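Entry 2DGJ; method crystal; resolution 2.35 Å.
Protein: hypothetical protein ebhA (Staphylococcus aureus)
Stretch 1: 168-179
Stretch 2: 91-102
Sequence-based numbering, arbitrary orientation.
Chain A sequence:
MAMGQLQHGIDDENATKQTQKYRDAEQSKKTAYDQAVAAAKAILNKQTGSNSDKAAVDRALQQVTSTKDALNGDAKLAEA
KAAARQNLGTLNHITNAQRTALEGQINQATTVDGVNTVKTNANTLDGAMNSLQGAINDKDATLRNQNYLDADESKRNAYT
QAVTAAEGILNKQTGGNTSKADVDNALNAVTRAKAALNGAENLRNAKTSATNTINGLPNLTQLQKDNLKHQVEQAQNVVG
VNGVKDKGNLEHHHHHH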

# COMPACT_ATOMS: atom_id res chain seq x y z
N GLY A 168 8.87 7.66 30.64
CA GLY A 168 8.09 8.87 30.41
C GLY A 168 7.37 8.78 29.08
O GLY A 168 6.21 9.18 28.97
N ILE A 169 8.05 8.24 28.07
CA ILE A 169 7.46 8.08 26.74
C ILE A 169 6.38 7.00 26.77
O ILE A 169 5.37 7.09 26.07
CB ILE A 169 8.56 7.67 25.73
CG1 ILE A 169 9.50 8.85 25.47
CG2 ILE A 169 7.93 7.17 24.43
CD1 ILE A 169 10.68 8.50 24.59
N LEU A 170 6.60 5.97 27.59
CA LEU A 170 5.69 4.84 27.70
C LEU A 170 4.38 5.10 28.45
O LEU A 170 3.34 4.56 28.08
CB LEU A 170 6.43 3.67 28.35
CG LEU A 170 6.90 2.51 27.46
CD1 LEU A 170 7.07 2.96 26.02
CD2 LEU A 170 8.20 1.95 28.02
N ASN A 171 4.44 5.89 29.52
CA ASN A 171 3.24 6.17 30.31
C ASN A 171 2.07 6.58 29.40
O ASN A 171 2.09 7.65 28.79
CB ASN A 171 3.52 7.27 31.34
CG ASN A 171 2.42 7.38 32.38
OD1 ASN A 171 1.27 7.66 32.06
ND2 ASN A 171 2.77 7.15 33.64
N LYS A 172 1.07 5.72 29.32
CA LYS A 172 -0.09 5.97 28.47
C LYS A 172 -0.92 7.17 28.91
O LYS A 172 -1.49 7.88 28.07
CB LYS A 172 -0.98 4.72 28.43
CG LYS A 172 -0.31 3.48 27.87
CD LYS A 172 -1.29 2.32 27.80
CE LYS A 172 -0.62 1.07 27.27
NZ LYS A 172 -1.56 -0.08 27.23
N GLN A 173 -0.97 7.42 30.22
CA GLN A 173 -1.76 8.53 30.74
C GLN A 173 -1.11 9.90 30.58
O GLN A 173 -1.80 10.88 30.30
CB GLN A 173 -2.08 8.31 32.22
CG GLN A 173 -3.27 7.41 32.48
CD GLN A 173 -3.70 7.41 33.95
OE1 GLN A 173 -2.98 6.92 34.82
NE2 GLN A 173 -4.86 7.98 34.22
N THR A 174 0.20 9.97 30.75
CA THR A 174 0.89 11.25 30.67
C THR A 174 1.90 11.36 29.53
O THR A 174 2.40 12.45 29.25
CB THR A 174 1.61 11.58 32.00
OG1 THR A 174 2.63 10.61 32.26
CG2 THR A 174 0.62 11.59 33.14
N GLY A 175 2.20 10.24 28.88
CA GLY A 175 3.14 10.26 27.78
C GLY A 175 2.60 11.04 26.61
O GLY A 175 1.46 10.82 26.20
N GLY A 176 3.40 11.95 26.06
CA GLY A 176 2.96 12.76 24.94
C GLY A 176 2.91 12.02 23.62
O GLY A 176 3.18 10.81 23.56
N ASN A 177 2.57 12.73 22.54
CA ASN A 177 2.48 12.14 21.22
C ASN A 177 3.88 12.01 20.62
O ASN A 177 4.18 12.61 19.59
CB ASN A 177 1.60 13.01 20.32
CG ASN A 177 1.55 12.51 18.88
OD1 ASN A 177 1.31 11.33 18.63
ND2 ASN A 177 1.78 13.41 17.94
N THR A 178 4.72 11.23 21.29
CA THR A 178 6.10 11.02 20.84
C THR A 178 6.12 10.45 19.43
O THR A 178 5.26 9.65 19.06
CB THR A 178 6.84 10.05 21.78
OG1 THR A 178 6.74 10.54 23.12
CG2 THR A 178 8.31 9.93 21.39
N SER A 179 7.11 10.86 18.64
CA SER A 179 7.22 10.39 17.27
C SER A 179 7.97 9.06 17.19
O SER A 179 8.64 8.65 18.13
CB SER A 179 7.96 11.42 16.41
OG SER A 179 9.36 11.34 16.62
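Stretch 2 (91-102) LNHITNAQRTAL

The start of a helix often docks where another helix has just ended, because free amides on one side can meet free carbonyls on the other. Residues 91-102 illustrate this against the loop that follows the helix ending at Leu170. The segment arrives as a loop, bent at Asn92 and His93 and extended at Ile94 and Thr95, and becomes helical from Asn96 onward. Asn92 makes the first contact, its O accepting a 2.5 Å hydrogen bond from Lys172 NZ at the end of a side chain that is m at chi1 and t at chi2 to chi4. His93 O is joined to Leu170 O by a bridging water, 2.7 Å and 2.9 Å away respectively. The CA-to-CB bond of Ile94 points away, and its O lies 3.9 Å from Lys172 CG.

Thr95, the N-cap, is nearest in register to Lys172, with the two CA atoms 3.8 Å apart; Gln98 CA lies 4.3 Å from Asn177 CA, so both chains advance the same way between the two pairs. Thr95 CG2 lies 3.2 Å from Ile169 O and 3.3 Å from Asn171 O, while its OG1 accepts a weak capping bond from Gln98 N. Asn96 N then donates to Lys172 O at 3.0 Å. Ala97 points CB toward the loop, 3.4 Å from Gly175 O, and a second water links its N to Lys172 O and Gly175 O. Next, Gln98 NE2 donates to Thr178 O at 3.0 Å, and one turn on from Ala97, Ala101 CB closes the contact 3.6 Å from Asn177 OD1.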

# COMPACT_ATOMS: atom_id res chain seq x y z
N LEU A 91 -4.21 -1.45 19.21
CA LEU A 91 -2.84 -1.09 19.55
C LEU A 91 -2.76 -0.82 21.05
O LEU A 91 -3.13 0.25 21.52
CB LEU A 91 -2.43 0.16 18.75
CG LEU A 91 -2.07 -0.02 17.27
CD1 LEU A 91 -2.80 -1.20 16.65
CD2 LEU A 91 -2.39 1.27 16.53
N ASN A 92 -2.26 -1.81 21.80
CA ASN A 92 -2.15 -1.72 23.26
C ASN A 92 -0.91 -1.01 23.80
O ASN A 92 -0.71 -0.99 25.01
CB ASN A 92 -2.18 -3.12 23.87
CG ASN A 92 -3.17 -4.05 23.19
OD1 ASN A 92 -4.37 -3.80 23.20
ND2 ASN A 92 -2.66 -5.14 22.62
N HIS A 93 -0.08 -0.43 22.94
CA HIS A 93 1.13 0.20 23.44
C HIS A 93 1.26 1.71 23.30
O HIS A 93 1.97 2.34 24.07
CB HIS A 93 2.33 -0.51 22.81
CG HIS A 93 2.28 -1.99 22.97
ND1 HIS A 93 2.53 -2.63 24.17
CD2 HIS A 93 1.95 -2.97 22.09
CE1 HIS A 93 2.35 -3.92 24.03
NE2 HIS A 93 2.00 -4.16 22.78
N ILE A 94 0.57 2.29 22.31
CA ILE A 94 0.64 3.73 22.13
C ILE A 94 -0.00 4.44 23.33
O ILE A 94 -0.88 3.89 23.99
CB ILE A 94 -0.09 4.18 20.85
CG1 ILE A 94 -1.55 3.72 20.89
CG2 ILE A 94 0.62 3.62 19.63
CD1 ILE A 94 -2.38 4.22 19.73
N THR A 95 0.44 5.67 23.60
CA THR A 95 -0.11 6.44 24.72
C THR A 95 -1.41 7.10 24.27
O THR A 95 -1.68 7.17 23.06
CB THR A 95 0.88 7.54 25.18
OG1 THR A 95 1.10 8.45 24.10
CG2 THR A 95 2.21 6.92 25.60
N ASN A 96 -2.20 7.57 25.22
CA ASN A 96 -3.46 8.22 24.90
C ASN A 96 -3.25 9.38 23.94
O ASN A 96 -4.02 9.57 23.00
CB ASN A 96 -4.15 8.71 26.17
CG ASN A 96 -4.51 7.57 27.12
OD1 ASN A 96 -4.94 6.51 26.69
ND2 ASN A 96 -4.35 7.81 28.42
N ALA A 97 -2.20 10.16 24.18
CA ALA A 97 -1.90 11.30 23.32
C ALA A 97 -1.61 10.84 21.90
O ALA A 97 -2.04 11.48 20.94
CB ALA A 97 -0.70 12.07 23.87
N GLN A 98 -0.89 9.73 21.78
CA GLN A 98 -0.56 9.20 20.47
C GLN A 98 -1.83 8.67 19.81
O GLN A 98 -2.03 8.84 18.61
CB GLN A 98 0.46 8.06 20.58
CG GLN A 98 1.78 8.46 21.23
CD GLN A 98 2.78 7.32 21.28
OE1 GLN A 98 2.46 6.21 21.70
NE2 GLN A 98 4.01 7.59 20.86
N ARG A 99 -2.68 8.04 20.61
CA ARG A 99 -3.93 7.49 20.11
C ARG A 99 -4.87 8.56 19.54
O ARG A 99 -5.41 8.39 18.45
CB ARG A 99 -4.65 6.71 21.21
CG ARG A 99 -5.89 5.95 20.75
CD ARG A 99 -6.60 5.28 21.92
NE ARG A 99 -5.74 4.33 22.64
CZ ARG A 99 -5.32 3.17 22.14
NH1 ARG A 99 -5.68 2.79 20.93
NH2 ARG A 99 -4.53 2.39 22.87
N THR A 100 -5.05 9.65 20.28
CA THR A 100 -5.94 10.73 19.84
C THR A 100 -5.40 11.43 18.60
O THR A 100 -6.17 11.91 17.77
CB THR A 100 -6.17 11.77 20.95
OG1 THR A 100 -5.00 12.59 21.10
CG2 THR A 100 -6.47 11.08 22.26
N ALA A 101 -4.07 11.51 18.49
CA ALA A 101 -3.46 12.16 17.33
C ALA A 101 -3.75 11.30 16.10
O ALA A 101 -4.13 11.82 15.04
CB ALA A 101 -1.96 12.30 17.53
N LEU A 102 -3.56 10.00 16.24
CA LEU A 102 -3.82 9.06 15.15
C LEU A 102 -5.30 9.11 14.80
O LEU A 102 -5.68 9.17 13.63
CB LEU A 102 -3.44 7.64 15.59
CG LEU A 102 -2.04 7.09 15.29
CD1 LEU A 102 -1.15 8.14 14.66
CD2 LEU A 102 -1.44 6.56 16.59
O HOH W 1 2.90 2.11 26.63
O HOH W 2 -0.92 10.17 26.75